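Local structure of interphotoreceptor retinoid-binding protein (Xenopus laevis, 1J7X) at residues Phe99-Leu104 with Glu135-Thr140; Gly106-Leu111 with Asn142-Leu147. The protein binds retinoids and probably carries them through the matrix between photoreceptors and pigment epithelium during the visual cycle. All blocks are in the same frame, centred on the assembly; numbering follows the deposited sequence.

Contact 1 of 2, residues Phe99-Leu104 with Glu135-Thr140; sequences FKVSIL and EPITIT
Just ahead of the strand, the Phe99 ring packs on Ile129, Thr132 and Val133 of helix 119-137, and Val101 adds Val133 to the same side. No hydrogen bond crosses between 99-104 and 135-140; the evidence for contact is apolar and comes from alternate residues of the strand. Val101 has CG1 anti to its backbone N (chi1 -177°), and that methyl meets Ile137 CG2 at 3.9 Å, the two side chains crossing at about a right angle. The same CG1 lies 4.4 Å from Pro136 CB, a looser touch on the proline ring carbon. Ile103 reaches with its tip alone: CD1 is 3.7 Å from Pro136 O and presses to 3.5 Å from Thr140 CG2, tighter than usual for two carbons. Thr140 closes the type I turn 137-140. Its OG1 donates to an in-plane lone pair of Ile137 O at 2.7 Å and also hydrogen-bonds Tyr199 OH; its N binds Ile137 O at 3.0 Å, so two donors grip one carbonyl. An alanine here would remove OG1 and CG2, and so would probably leave the turn its backbone bond alone and Ile103 CD1 without the methyl it packs on. The arrangement is that of a helix layered on a sheet, here the C-terminal end of the connecting helix of a beta-alpha-beta crossover covering the outermost strand.

Contact 2 of 2, residues Gly106-Leu111 with Asn142-Leu147; sequences GNIGYL and NLIIDL
Strand 108-111 and strand 142-146 run parallel, their N-to-C directions 20° apart and their axes 4.6 Å apart at closest approach. Four backbone hydrogen bonds, all close to linear, fix the register that pairs Gly109 with Leu143, Tyr110 with Ile144 and Leu111 with Ile145. Gly109 N binds Asn142 O at 2.8 Å, and Gly109 O receives Ile144 N from above the carbonyl plane. Leu111 N then approaches Ile144 O nearly along the C=O axis at 3.0 Å, and Leu111 O accepts Asp146 N at 2.8 Å.

On the face bearing Ile108, Tyr110, Asn142 and Ile144, Ile108 lays its CD1 3.6 Å from Asn142 CB, crossing it obliquely, while Ile295 of helix 287-296 packs over both and over Ile144. On the other face, Leu143 leans back across the neighbouring strand, its CD1 3.5 Å from Gly109 O. The absence of a side chain at Gly109 matters for this: a beta carbon there would fall 3.1 Å from Leu143 CD1. Leu111 and Ile145 continue this second face.

Tyr110 has CG anti to its backbone N (chi1 176°), which carries the ring forward to the end of the paired strand. There OH donates to the anti lone pair of Asp146 OD2 at 2.5 Å, with OD2 at the ring's edge, near its plane, and the carboxylate turned 75° to the ring. Arg148 NH2 forms a salt bridge with that same OD2. Such a short bond in a buried setting, with a cation beside it, is consistent with an ionised Asp146 that would polarise the Tyr110 hydroxyl.

Both contacts belong to one beta-alpha-beta unit and the strand that precedes it: contact 2 joins its two parallel strands, whereas contact 1 sets the C-terminal part of its helix and the following loop against strand 100-104, at the sheet's edge. Their centres lie about 7 Å apart, and Ser102 O with Tyr110 N, a probable hydrogen bond, ties the edge strand to the next. Asn107, in a G1 bulge facing Leu104, probably bonds through ND2 to Ile139 O, binding hairpin to loop. Contact 1 is partly buried and relies on methyl packing across its segments; contact 2 is buried, with backbone bonding and a polar Tyr110-Asp146 pair.

Contact 1 of 2, residues Phe99-Leu104 with Glu135-Thr140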
ATOM      1  N   PHE A  99     -10.348 -16.361  -4.896  1.00 20.14           N
ATOM      2  CA  PHE A  99     -11.372 -15.512  -4.200  1.00 21.06           C
ATOM      3  C   PHE A  99     -12.373 -16.337  -3.464  1.00 25.43           C
ATOM      4  O   PHE A  99     -13.075 -17.116  -4.109  1.00 29.89           O
ATOM      5  CB  PHE A  99     -12.098 -14.631  -5.176  1.00 19.62           C
ATOM      6  CG  PHE A  99     -11.228 -13.754  -6.024  1.00 20.34           C
ATOM      7  CD1 PHE A  99     -10.836 -12.483  -5.553  1.00 19.01           C
ATOM      8  CD2 PHE A  99     -10.716 -14.141  -7.216  1.00 19.98           C
ATOM      9  CE1 PHE A  99     -10.043 -11.756  -6.295  1.00 20.95           C
ATOM     10  CE2 PHE A  99      -9.959 -13.387  -7.979  1.00 22.21           C
ATOM     11  CZ  PHE A  99      -9.644 -12.115  -7.545  1.00 24.74           C
ATOM     12  N   LYS A 100     -12.483 -16.193  -2.143  1.00 22.69           N
ATOM     13  CA  LYS A 100     -13.464 -16.866  -1.303  1.00 21.93           C
ATOM     14  C   LYS A 100     -14.606 -15.908  -1.044  1.00 20.15           C
ATOM     15  O   LYS A 100     -14.400 -14.816  -0.466  1.00 17.63           O
ATOM     16  CB  LYS A 100     -12.820 -17.296  -0.003  1.00 24.19           C
ATOM     17  CG  LYS A 100     -13.787 -17.817   1.083  1.00 29.86           C
ATOM     18  CD  LYS A 100     -13.031 -18.063   2.414  1.00 38.51           C
ATOM     19  CE  LYS A 100     -13.831 -18.817   3.413  1.00 44.22           C
ATOM     20  NZ  LYS A 100     -15.052 -18.138   3.864  1.00 49.62           N
ATOM     21  N   VAL A 101     -15.796 -16.288  -1.490  1.00 17.14           N
ATOM     22  CA  VAL A 101     -16.942 -15.471  -1.345  1.00 18.67           C
ATOM     23  C   VAL A 101     -18.046 -16.227  -0.581  1.00 20.98           C
ATOM     24  O   VAL A 101     -18.354 -17.383  -1.023  1.00 20.31           O
ATOM     25  CB  VAL A 101     -17.490 -15.078  -2.697  1.00 20.03           C
ATOM     26  CG1 VAL A 101     -18.656 -14.150  -2.584  1.00 22.57           C
ATOM     27  CG2 VAL A 101     -16.368 -14.463  -3.520  1.00 23.33           C
ATOM     28  N   SER A 102     -18.592 -15.584   0.462  1.00 20.95           N
ATOM     29  CA  SER A 102     -19.689 -16.171   1.311  1.00 23.19           C
ATOM     30  C   SER A 102     -20.757 -15.149   1.460  1.00 26.51           C
ATOM     31  O   SER A 102     -20.512 -13.910   1.442  1.00 24.57           O
ATOM     32  CB  SER A 102     -19.192 -16.555   2.754  1.00 21.44           C
ATOM     33  OG  SER A 102     -18.014 -17.340   2.733  1.00 34.59           O
ATOM     34  N   ILE A 103     -21.986 -15.610   1.683  1.00 26.17           N
ATOM     35  CA  ILE A 103     -23.018 -14.701   1.998  1.00 26.58           C
ATOM     36  C   ILE A 103     -23.300 -15.030   3.468  1.00 29.26           C
ATOM     37  O   ILE A 103     -23.854 -16.109   3.781  1.00 27.81           O
ATOM     38  CB  ILE A 103     -24.262 -14.899   1.165  1.00 28.28           C
ATOM     39  CG1 ILE A 103     -23.993 -14.767  -0.343  1.00 31.44           C
ATOM     40  CG2 ILE A 103     -25.349 -13.942   1.652  1.00 31.29           C
ATOM     41  CD1 ILE A 103     -23.453 -13.389  -0.668  1.00 29.12           C
ATOM     42  N   LEU A 104     -22.885 -14.145   4.373  1.00 28.28           N
ATOM     43  CA  LEU A 104     -23.066 -14.371   5.801  1.00 30.04           C
ATOM     44  C   LEU A 104     -24.507 -14.078   6.188  1.00 30.55           C
ATOM     45  O   LEU A 104     -25.150 -13.270   5.547  1.00 30.92           O
ATOM     46  CB  LEU A 104     -22.143 -13.433   6.610  1.00 31.30           C
ATOM     47  CG  LEU A 104     -20.660 -13.637   6.236  1.00 29.65           C
ATOM     48  CD1 LEU A 104     -19.780 -12.597   6.998  1.00 30.78           C
ATOM     49  CD2 LEU A 104     -20.118 -15.076   6.367  1.00 31.48           C
ATOM     50  N   GLU A 135     -21.045 -11.078  -9.267  1.00 17.43           N
ATOM     51  CA  GLU A 135     -22.464 -11.512  -9.335  1.00 17.85           C
ATOM     52  C   GLU A 135     -22.949 -12.007  -8.003  1.00 15.82           C
ATOM     53  O   GLU A 135     -23.949 -11.495  -7.546  1.00 18.36           O
ATOM     54  CB  GLU A 135     -22.664 -12.546 -10.432  1.00 18.75           C
ATOM     55  CG  GLU A 135     -24.166 -13.104 -10.333  1.00 21.36           C
ATOM     56  CD  GLU A 135     -25.284 -12.079 -10.478  1.00 21.58           C
ATOM     57  OE1 GLU A 135     -25.128 -11.048 -11.149  1.00 24.82           O
ATOM     58  OE2 GLU A 135     -26.435 -12.342  -9.907  1.00 25.45           O
ATOM     59  N   PRO A 136     -22.325 -12.959  -7.330  1.00 18.37           N
ATOM     60  CA  PRO A 136     -22.840 -13.451  -6.087  1.00 20.41           C
ATOM     61  C   PRO A 136     -23.098 -12.356  -4.972  1.00 21.17           C
ATOM     62  O   PRO A 136     -24.073 -12.453  -4.167  1.00 22.16           O
ATOM     63  CB  PRO A 136     -21.742 -14.444  -5.688  1.00 22.10           C
ATOM     64  CG  PRO A 136     -21.164 -14.868  -6.926  1.00 23.61           C
ATOM     65  CD  PRO A 136     -21.062 -13.703  -7.718  1.00 16.61           C
ATOM     66  N   ILE A 137     -22.230 -11.327  -4.865  1.00 19.09           N
ATOM     67  CA  ILE A 137     -22.424 -10.294  -3.805  1.00 19.37           C
ATOM     68  C   ILE A 137     -23.468  -9.265  -4.136  1.00 21.48           C
ATOM     69  O   ILE A 137     -23.837  -8.500  -3.300  1.00 18.41           O
ATOM     70  CB  ILE A 137     -21.070  -9.576  -3.490  1.00 17.00           C
ATOM     71  CG1 ILE A 137     -20.577  -8.764  -4.629  1.00 20.10           C
ATOM     72  CG2 ILE A 137     -20.060 -10.530  -3.083  1.00 18.62           C
ATOM     73  CD1 ILE A 137     -19.328  -7.927  -4.250  1.00 19.75           C
ATOM     74  N   THR A 138     -23.960  -9.258  -5.394  1.00 21.13           N
ATOM     75  CA  THR A 138     -24.971  -8.308  -5.765  1.00 23.53           C
ATOM     76  C   THR A 138     -26.218  -8.245  -4.869  1.00 23.57           C
ATOM     77  O   THR A 138     -26.773  -7.151  -4.625  1.00 25.81           O
ATOM     78  CB  THR A 138     -25.492  -8.521  -7.174  1.00 25.13           C
ATOM     79  OG1 THR A 138     -24.446  -8.309  -8.052  1.00 31.85           O
ATOM     80  CG2 THR A 138     -26.392  -7.287  -7.522  1.00 27.31           C
ATOM     81  N   ILE A 139     -26.584  -9.374  -4.342  1.00 25.32           N
ATOM     82  CA  ILE A 139     -27.761  -9.486  -3.487  1.00 27.45           C
ATOM     83  C   ILE A 139     -27.515  -8.804  -2.095  1.00 28.62           C
ATOM     84  O   ILE A 139     -28.452  -8.360  -1.461  1.00 29.23           O
ATOM     85  CB  ILE A 139     -28.103 -10.944  -3.277  1.00 27.46           C
ATOM     86  CG1 ILE A 139     -29.389 -11.097  -2.444  1.00 34.52           C
ATOM     87  CG2 ILE A 139     -26.996 -11.767  -2.638  1.00 31.32           C
ATOM     88  CD1 ILE A 139     -30.643 -10.663  -3.125  1.00 38.22           C
ATOM     89  N   THR A 140     -26.275  -8.730  -1.634  1.00 26.23           N
ATOM     90  CA  THR A 140     -25.996  -8.176  -0.283  1.00 24.58           C
ATOM     91  C   THR A 140     -26.158  -6.672  -0.103  1.00 24.68           C
ATOM     92  O   THR A 140     -26.095  -5.879  -1.057  1.00 24.62           O
ATOM     93  CB  THR A 140     -24.602  -8.597   0.146  1.00 22.80           C
ATOM     94  OG1 THR A 140     -23.599  -7.948  -0.657  1.00 23.66           O
ATOM     95  CG2 THR A 140     -24.405 -10.104  -0.014  1.00 25.09           C
TER

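Contact 2 of 2, residues Gly106-Leu111 with Asn142-Leu147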
ATOM      1  N   GLY A 106     -27.798 -12.513   7.625  1.00 34.18           N
ATOM      2  CA  GLY A 106     -28.081 -11.116   7.655  1.00 32.41           C
ATOM      3  C   GLY A 106     -27.785 -10.484   6.344  1.00 31.90           C
ATOM      4  O   GLY A 106     -27.853  -9.262   6.247  1.00 33.30           O
ATOM      5  N   ASN A 107     -27.497 -11.317   5.327  1.00 31.84           N
ATOM      6  CA  ASN A 107     -27.242 -10.809   3.963  1.00 29.43           C
ATOM      7  C   ASN A 107     -25.988  -9.880   3.896  1.00 25.95           C
ATOM      8  O   ASN A 107     -26.052  -8.847   3.331  1.00 26.26           O
ATOM      9  CB  ASN A 107     -28.413 -10.019   3.433  1.00 31.04           C
ATOM     10  CG  ASN A 107     -28.356  -9.817   1.948  1.00 29.11           C
ATOM     11  OD1 ASN A 107     -27.773 -10.647   1.229  1.00 28.12           O
ATOM     12  ND2 ASN A 107     -28.984  -8.745   1.480  1.00 30.16           N
ATOM     13  N   ILE A 108     -24.908 -10.288   4.532  1.00 24.94           N
ATOM     14  CA  ILE A 108     -23.679  -9.506   4.533  1.00 25.10           C
ATOM     15  C   ILE A 108     -22.715 -10.312   3.650  1.00 21.38           C
ATOM     16  O   ILE A 108     -22.515 -11.346   3.892  1.00 23.39           O
ATOM     17  CB  ILE A 108     -23.066  -9.501   5.936  1.00 23.58           C
ATOM     18  CG1 ILE A 108     -23.932  -8.798   7.002  1.00 27.33           C
ATOM     19  CG2 ILE A 108     -21.641  -8.934   5.930  1.00 28.47           C
ATOM     20  CD1 ILE A 108     -24.014  -7.480   6.640  1.00 37.83           C
ATOM     21  N   GLY A 109     -22.148  -9.700   2.635  1.00 22.19           N
ATOM     22  CA  GLY A 109     -21.231 -10.342   1.730  1.00 21.51           C
ATOM     23  C   GLY A 109     -19.872 -10.448   2.402  1.00 21.06           C
ATOM     24  O   GLY A 109     -19.473  -9.457   3.089  1.00 20.43           O
ATOM     25  N   TYR A 110     -19.186 -11.563   2.178  1.00 19.55           N
ATOM     26  CA  TYR A 110     -17.850 -11.777   2.672  1.00 18.09           C
ATOM     27  C   TYR A 110     -16.936 -12.134   1.486  1.00 20.71           C
ATOM     28  O   TYR A 110     -17.287 -13.073   0.683  1.00 18.23           O
ATOM     29  CB  TYR A 110     -17.795 -12.947   3.661  1.00 19.75           C
ATOM     30  CG  TYR A 110     -16.378 -13.277   4.129  1.00 19.61           C
ATOM     31  CD1 TYR A 110     -15.742 -12.486   5.129  1.00 22.76           C
ATOM     32  CD2 TYR A 110     -15.661 -14.300   3.558  1.00 16.63           C
ATOM     33  CE1 TYR A 110     -14.440 -12.803   5.551  1.00 17.40           C
ATOM     34  CE2 TYR A 110     -14.384 -14.527   3.944  1.00 18.11           C
ATOM     35  CZ  TYR A 110     -13.753 -13.809   4.954  1.00 16.00           C
ATOM     36  OH  TYR A 110     -12.503 -14.140   5.357  1.00 18.43           O
ATOM     37  N   LEU A 111     -15.908 -11.324   1.256  1.00 16.12           N
ATOM     38  CA  LEU A 111     -14.944 -11.511   0.140  1.00 15.28           C
ATOM     39  C   LEU A 111     -13.570 -11.570   0.702  1.00 16.68           C
ATOM     40  O   LEU A 111     -13.103 -10.640   1.382  1.00 16.69           O
ATOM     41  CB  LEU A 111     -15.016 -10.349  -0.840  1.00 15.78           C
ATOM     42  CG  LEU A 111     -13.958 -10.247  -1.882  1.00 14.20           C
ATOM     43  CD1 LEU A 111     -13.850 -11.499  -2.703  1.00 16.13           C
ATOM     44  CD2 LEU A 111     -14.243  -9.105  -2.709  1.00 17.78           C
ATOM     45  N   ASN A 142     -24.380  -5.100   2.478  1.00 23.07           N
ATOM     46  CA  ASN A 142     -23.084  -4.667   3.039  1.00 23.54           C
ATOM     47  C   ASN A 142     -22.023  -5.712   2.647  1.00 20.85           C
ATOM     48  O   ASN A 142     -22.355  -6.885   2.336  1.00 18.90           O
ATOM     49  CB  ASN A 142     -23.166  -4.627   4.550  1.00 23.88           C
ATOM     50  CG  ASN A 142     -23.964  -3.469   5.038  1.00 30.59           C
ATOM     51  OD1 ASN A 142     -23.546  -2.314   4.924  1.00 25.24           O
ATOM     52  ND2 ASN A 142     -25.146  -3.775   5.572  1.00 21.92           N
ATOM     53  N   LEU A 143     -20.778  -5.283   2.545  1.00 21.64           N
ATOM     54  CA  LEU A 143     -19.697  -6.181   2.121  1.00 17.94           C
ATOM     55  C   LEU A 143     -18.498  -6.039   3.023  1.00 18.63           C
ATOM     56  O   LEU A 143     -18.074  -4.957   3.362  1.00 19.70           O
ATOM     57  CB  LEU A 143     -19.269  -5.837   0.697  1.00 18.91           C
ATOM     58  CG  LEU A 143     -18.061  -6.618   0.169  1.00 16.34           C
ATOM     59  CD1 LEU A 143     -18.469  -8.089  -0.013  1.00 17.60           C
ATOM     60  CD2 LEU A 143     -17.524  -6.156  -1.169  1.00 16.08           C
ATOM     61  N   ILE A 144     -17.963  -7.156   3.416  1.00 18.31           N
ATOM     62  CA  ILE A 144     -16.753  -7.241   4.236  1.00 19.09           C
ATOM     63  C   ILE A 144     -15.667  -7.740   3.364  1.00 18.90           C
ATOM     64  O   ILE A 144     -15.767  -8.865   2.900  1.00 19.27           O
ATOM     65  CB  ILE A 144     -16.912  -8.182   5.448  1.00 18.39           C
ATOM     66  CG1 ILE A 144     -17.880  -7.550   6.468  1.00 21.51           C
ATOM     67  CG2 ILE A 144     -15.626  -8.388   6.123  1.00 21.06           C
ATOM     68  CD1 ILE A 144     -19.168  -7.081   5.918  1.00 34.47           C
ATOM     69  N   ILE A 145     -14.600  -6.995   3.150  1.00 17.59           N
ATOM     70  CA  ILE A 145     -13.480  -7.437   2.339  1.00 14.94           C
ATOM     71  C   ILE A 145     -12.362  -7.760   3.326  1.00 16.09           C
ATOM     72  O   ILE A 145     -11.880  -6.870   4.060  1.00 14.90           O
ATOM     73  CB  ILE A 145     -13.064  -6.309   1.343  1.00 13.86           C
ATOM     74  CG1 ILE A 145     -14.230  -5.813   0.499  1.00 15.46           C
ATOM     75  CG2 ILE A 145     -11.824  -6.782   0.514  1.00 14.01           C
ATOM     76  CD1 ILE A 145     -13.785  -4.719  -0.479  1.00 13.67           C
ATOM     77  N   ASP A 146     -12.018  -9.040   3.404  1.00 14.67           N
ATOM     78  CA  ASP A 146     -11.053  -9.542   4.329  1.00 15.46           C
ATOM     79  C   ASP A 146      -9.600  -9.548   3.748  1.00 15.46           C
ATOM     80  O   ASP A 146      -9.288 -10.339   2.888  1.00 14.70           O
ATOM     81  CB  ASP A 146     -11.416 -10.938   4.748  1.00 15.23           C
ATOM     82  CG  ASP A 146     -10.639 -11.399   5.934  1.00 19.37           C
ATOM     83  OD1 ASP A 146      -9.641 -10.742   6.346  1.00 15.50           O
ATOM     84  OD2 ASP A 146     -11.050 -12.431   6.523  1.00 18.88           O
ATOM     85  N   LEU A 147      -8.722  -8.592   4.158  1.00 15.21           N
ATOM     86  CA  LEU A 147      -7.387  -8.547   3.693  1.00 13.09           C
ATOM     87  C   LEU A 147      -6.375  -8.894   4.743  1.00 14.89           C
ATOM     88  O   LEU A 147      -5.151  -8.609   4.628  1.00 14.98           O
ATOM     89  CB  LEU A 147      -7.092  -7.098   3.183  1.00 13.32           C
ATOM     90  CG  LEU A 147      -7.958  -6.659   2.065  1.00 14.45           C
ATOM     91  CD1 LEU A 147      -7.609  -5.038   1.642  1.00 16.05           C
ATOM     92  CD2 LEU A 147      -7.919  -7.584   0.887  1.00 15.88           C
TER